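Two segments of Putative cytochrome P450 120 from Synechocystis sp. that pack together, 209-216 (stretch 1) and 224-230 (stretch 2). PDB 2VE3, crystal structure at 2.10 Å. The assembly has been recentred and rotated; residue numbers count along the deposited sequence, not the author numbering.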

ATOM      1  N   LYS A 209      21.246  13.216   7.799  1.00 34.09           N
ATOM      2  CA  LYS A 209      21.297  14.299   8.794  1.00 34.74           C
ATOM      3  C   LYS A 209      20.402  13.988   9.988  1.00 34.73           C
ATOM      4  O   LYS A 209      20.837  14.099  11.134  1.00 34.43           O
ATOM      5  CB  LYS A 209      20.897  15.646   8.181  1.00 34.99           C
ATOM      6  CG  LYS A 209      21.949  16.281   7.267  1.00 37.42           C
ATOM      7  CD  LYS A 209      22.856  17.236   8.034  1.00 40.71           C
ATOM      8  CE  LYS A 209      24.020  17.736   7.170  1.00 42.07           C
ATOM      9  NZ  LYS A 209      25.195  18.206   7.984  1.00 42.49           N
ATOM     10  N   ILE A 210      19.156  13.600   9.704  1.00 34.59           N
ATOM     11  CA  ILE A 210      18.181  13.249  10.735  1.00 34.61           C
ATOM     12  C   ILE A 210      18.695  12.114  11.619  1.00 35.25           C
ATOM     13  O   ILE A 210      18.513  12.158  12.836  1.00 35.54           O
ATOM     14  CB  ILE A 210      16.812  12.860  10.124  1.00 34.37           C
ATOM     15  CG1 ILE A 210      16.091  14.089   9.569  1.00 33.53           C
ATOM     16  CG2 ILE A 210      15.921  12.184  11.154  1.00 34.41           C
ATOM     17  CD1 ILE A 210      15.041  13.757   8.554  1.00 29.95           C
ATOM     18  N   ILE A 211      19.328  11.108  11.012  1.00 35.83           N
ATOM     19  CA  ILE A 211      19.887   9.954  11.755  1.00 36.59           C
ATOM     20  C   ILE A 211      21.073  10.339  12.664  1.00 37.30           C
ATOM     21  O   ILE A 211      21.126   9.917  13.821  1.00 37.57           O
ATOM     22  CB  ILE A 211      20.266   8.774  10.799  1.00 36.39           C
ATOM     23  CG1 ILE A 211      19.005   8.072  10.286  1.00 36.23           C
ATOM     24  CG2 ILE A 211      21.171   7.750  11.485  1.00 35.85           C
ATOM     25  CD1 ILE A 211      19.225   7.234   9.030  1.00 36.27           C
ATOM     26  N   LYS A 212      22.012  11.130  12.140  1.00 38.23           N
ATOM     27  CA  LYS A 212      23.157  11.629  12.927  1.00 39.47           C
ATOM     28  C   LYS A 212      22.748  12.501  14.121  1.00 40.09           C
ATOM     29  O   LYS A 212      23.443  12.550  15.135  1.00 40.75           O
ATOM     30  CB  LYS A 212      24.136  12.398  12.032  1.00 39.40           C
ATOM     31  CG  LYS A 212      24.775  11.561  10.916  1.00 39.98           C
ATOM     32  CD  LYS A 212      25.925  10.693  11.429  1.00 41.28           C
ATOM     33  CE  LYS A 212      26.723  10.084  10.291  1.00 40.86           C
ATOM     34  NZ  LYS A 212      27.103  11.120   9.286  1.00 41.85           N
ATOM     35  N   ALA A 213      21.622  13.190  13.993  1.00 40.74           N
ATOM     36  CA  ALA A 213      21.060  13.946  15.099  1.00 41.39           C
ATOM     37  C   ALA A 213      20.560  13.015  16.208  1.00 41.98           C
ATOM     38  O   ALA A 213      20.866  13.224  17.388  1.00 41.79           O
ATOM     39  CB  ALA A 213      19.946  14.853  14.604  1.00 41.51           C
ATOM     40  N   ARG A 214      19.812  11.979  15.819  1.00 42.48           N
ATOM     41  CA  ARG A 214      19.197  11.037  16.763  1.00 43.11           C
ATOM     42  C   ARG A 214      20.227  10.188  17.523  1.00 43.42           C
ATOM     43  O   ARG A 214      19.970   9.756  18.654  1.00 43.40           O
ATOM     44  CB  ARG A 214      18.167  10.153  16.035  1.00 43.15           C
ATOM     45  CG  ARG A 214      17.626   8.955  16.830  1.00 43.76           C
ATOM     46  CD  ARG A 214      16.624   9.364  17.893  1.00 44.92           C
ATOM     47  NE  ARG A 214      15.380   9.801  17.273  1.00 47.05           N
ATOM     48  CZ  ARG A 214      14.219   9.152  17.344  1.00 47.17           C
ATOM     49  NH1 ARG A 214      14.105   8.026  18.040  1.00 46.46           N
ATOM     50  NH2 ARG A 214      13.160   9.654  16.727  1.00 47.74           N
ATOM     51  N   GLN A 215      21.383   9.960  16.898  1.00 44.05           N
ATOM     52  CA  GLN A 215      22.466   9.161  17.489  1.00 44.71           C
ATOM     53  C   GLN A 215      23.230   9.892  18.591  1.00 45.33           C
ATOM     54  O   GLN A 215      23.835   9.259  19.450  1.00 45.55           O
ATOM     55  CB  GLN A 215      23.451   8.696  16.412  1.00 44.62           C
ATOM     56  CG  GLN A 215      22.929   7.556  15.550  1.00 44.02           C
ATOM     57  CD  GLN A 215      23.736   7.344  14.288  1.00 43.13           C
ATOM     58  OE1 GLN A 215      23.888   6.216  13.825  1.00 43.73           O
ATOM     59  NE2 GLN A 215      24.253   8.424  13.719  1.00 42.30           N
ATOM     60  N   GLN A 216      23.221  11.220  18.551  1.00 46.07           N
ATOM     61  CA  GLN A 216      23.865  12.027  19.586  1.00 46.74           C
ATOM     62  C   GLN A 216      22.876  12.329  20.718  1.00 46.87           C
ATOM     63  O   GLN A 216      22.886  13.421  21.296  1.00 46.80           O
ATOM     64  CB  GLN A 216      24.436  13.314  18.983  1.00 46.94           C
ATOM     65  CG  GLN A 216      25.567  13.081  17.981  1.00 47.09           C
ATOM     66  CD  GLN A 216      26.293  14.357  17.602  1.00 47.66           C
ATOM     67  OE1 GLN A 216      26.562  15.215  18.450  1.00 48.93           O
ATOM     68  NE2 GLN A 216      26.624  14.490  16.315  1.00 49.11           N
ATOM     69  N   ALA A 224       9.899   4.216  14.815  1.00 35.13           N
ATOM     70  CA  ALA A 224      10.551   3.287  13.894  1.00 33.89           C
ATOM     71  C   ALA A 224      12.057   3.524  13.752  1.00 33.24           C
ATOM     72  O   ALA A 224      12.830   2.567  13.770  1.00 32.93           O
ATOM     73  CB  ALA A 224       9.863   3.314  12.527  1.00 33.76           C
ATOM     74  N   LEU A 225      12.467   4.786  13.618  1.00 32.60           N
ATOM     75  CA  LEU A 225      13.889   5.142  13.477  1.00 32.48           C
ATOM     76  C   LEU A 225      14.727   4.727  14.696  1.00 31.86           C
ATOM     77  O   LEU A 225      15.822   4.178  14.551  1.00 31.32           O
ATOM     78  CB  LEU A 225      14.048   6.646  13.189  1.00 32.74           C
ATOM     79  CG  LEU A 225      15.469   7.179  12.953  1.00 33.17           C
ATOM     80  CD1 LEU A 225      16.177   6.469  11.786  1.00 33.97           C
ATOM     81  CD2 LEU A 225      15.483   8.693  12.753  1.00 32.85           C
ATOM     82  N   GLY A 226      14.196   4.992  15.888  1.00 31.37           N
ATOM     83  CA  GLY A 226      14.795   4.536  17.146  1.00 31.09           C
ATOM     84  C   GLY A 226      14.919   3.029  17.226  1.00 30.62           C
ATOM     85  O   GLY A 226      15.971   2.513  17.598  1.00 30.70           O
ATOM     86  N   ILE A 227      13.857   2.324  16.841  1.00 30.20           N
ATOM     87  CA  ILE A 227      13.893   0.864  16.718  1.00 29.68           C
ATOM     88  C   ILE A 227      15.015   0.353  15.795  1.00 29.33           C
ATOM     89  O   ILE A 227      15.738  -0.576  16.161  1.00 29.55           O
ATOM     90  CB  ILE A 227      12.491   0.255  16.372  1.00 29.67           C
ATOM     91  CG1 ILE A 227      11.565   0.381  17.584  1.00 29.31           C
ATOM     92  CG2 ILE A 227      12.599  -1.229  16.017  1.00 29.60           C
ATOM     93  CD1 ILE A 227      10.151  -0.093  17.373  1.00 29.74           C
ATOM     94  N   LEU A 228      15.184   0.973  14.630  1.00 28.74           N
ATOM     95  CA  LEU A 228      16.231   0.561  13.690  1.00 27.97           C
ATOM     96  C   LEU A 228      17.637   0.868  14.194  1.00 27.55           C
ATOM     97  O   LEU A 228      18.575   0.111  13.953  1.00 27.51           O
ATOM     98  CB  LEU A 228      16.024   1.206  12.314  1.00 28.03           C
ATOM     99  CG  LEU A 228      14.748   0.856  11.540  1.00 27.43           C
ATOM    100  CD1 LEU A 228      14.681   1.634  10.206  1.00 26.00           C
ATOM    101  CD2 LEU A 228      14.676  -0.649  11.329  1.00 26.61           C
ATOM    102  N   LEU A 229      17.786   1.987  14.884  1.00 27.44           N
ATOM    103  CA  LEU A 229      19.074   2.352  15.469  1.00 27.26           C
ATOM    104  C   LEU A 229      19.479   1.358  16.543  1.00 27.24           C
ATOM    105  O   LEU A 229      20.655   1.038  16.677  1.00 27.50           O
ATOM    106  CB  LEU A 229      19.026   3.767  16.033  1.00 27.10           C
ATOM    107  CG  LEU A 229      19.486   4.985  15.216  1.00 27.14           C
ATOM    108  CD1 LEU A 229      19.815   4.709  13.767  1.00 28.59           C
ATOM    109  CD2 LEU A 229      18.431   6.051  15.297  1.00 28.40           C
ATOM    110  N   ALA A 230      18.498   0.846  17.281  1.00 27.55           N
ATOM    111  CA  ALA A 230      18.744  -0.112  18.357  1.00 27.34           C
ATOM    112  C   ALA A 230      18.976  -1.535  17.850  1.00 27.33           C
ATOM    113  O   ALA A 230      19.651  -2.331  18.511  1.00 27.81           O
ATOM    114  CB  ALA A 230      17.596  -0.084  19.358  1.00 27.47           C
TER

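Stretch 2 and nearly all of stretch 1 are helical, and the helices cross at -70°, with their axes 11.0 Å apart at closest approach. No hydrogen bond links them. The contact is made mostly by side-chain packing and buries 309 Å², counting both sides.

L225 and L229 supply most of the surface from stretch 2. They lie one helical turn apart, and L229 N donates to L225 O at 3.0 Å. The CA-to-CB bonds of both point toward stretch 1.

L225 is buried and adopts the t, p rotamer common for leucine in helices. L225 CD2 lies 3.9 Å from I210 CG2 and also 4.3 Å from I211 CG1, while L225 CD1 is 3.6 Å from I211 CG1; the fork lets it touch both isoleucines.

I210 and I211 both have chi1 near m and chi2 near t, the usual choice for isoleucine in a helix. Their CA-to-CB bonds point sideways to stretch 2, yet carbons further out reach the leucines. I211 is buried and touches both leucines. I211 CG1 packs on L225, while I211 CG2 is 4.0 Å from L229 CD1. A beta-branched side chain can offer these two carbons from a single CB.

L229 is less regular. Its chi1 of -95° and chi2 of 8° both lie outside the standard wells. In this conformation L229 CD1 reaches I211 and L229 CD2 lies 3.4 Å from R214 CG. L229 CG is also 4.3 Å from Q215 CG.

R214 contributes the largest area from stretch 1, 69 Å², and its CA-to-CB bond points toward stretch 2. With chi1 t and chi2 and chi3 both p, the chain bends at CG and CD as it passes over the second helix. Its aliphatic part packs against leucine, with R214 CB 4.5 Å from L225 CD2. The guanidinium continues to G226, where R214 NH1 is 3.7 Å from G226 CA. Both NH1 and NH2 are hydrogen-bonded to a residue just outside the stretches, while the methylenes pack against L229.

Glycine suits position 226 because the space beside its CA is tight. An ideal CB there would lie only 3.0 Å from R214 NH1.

Q215 is at the exposed margin. Its CA-to-CB bond points sideways, but the end of the side chain comes nearer stretch 2. Chi1 m places the Q215 CG methylene by L229. K209, K212 and A213 are exposed and make no contact with stretch 2.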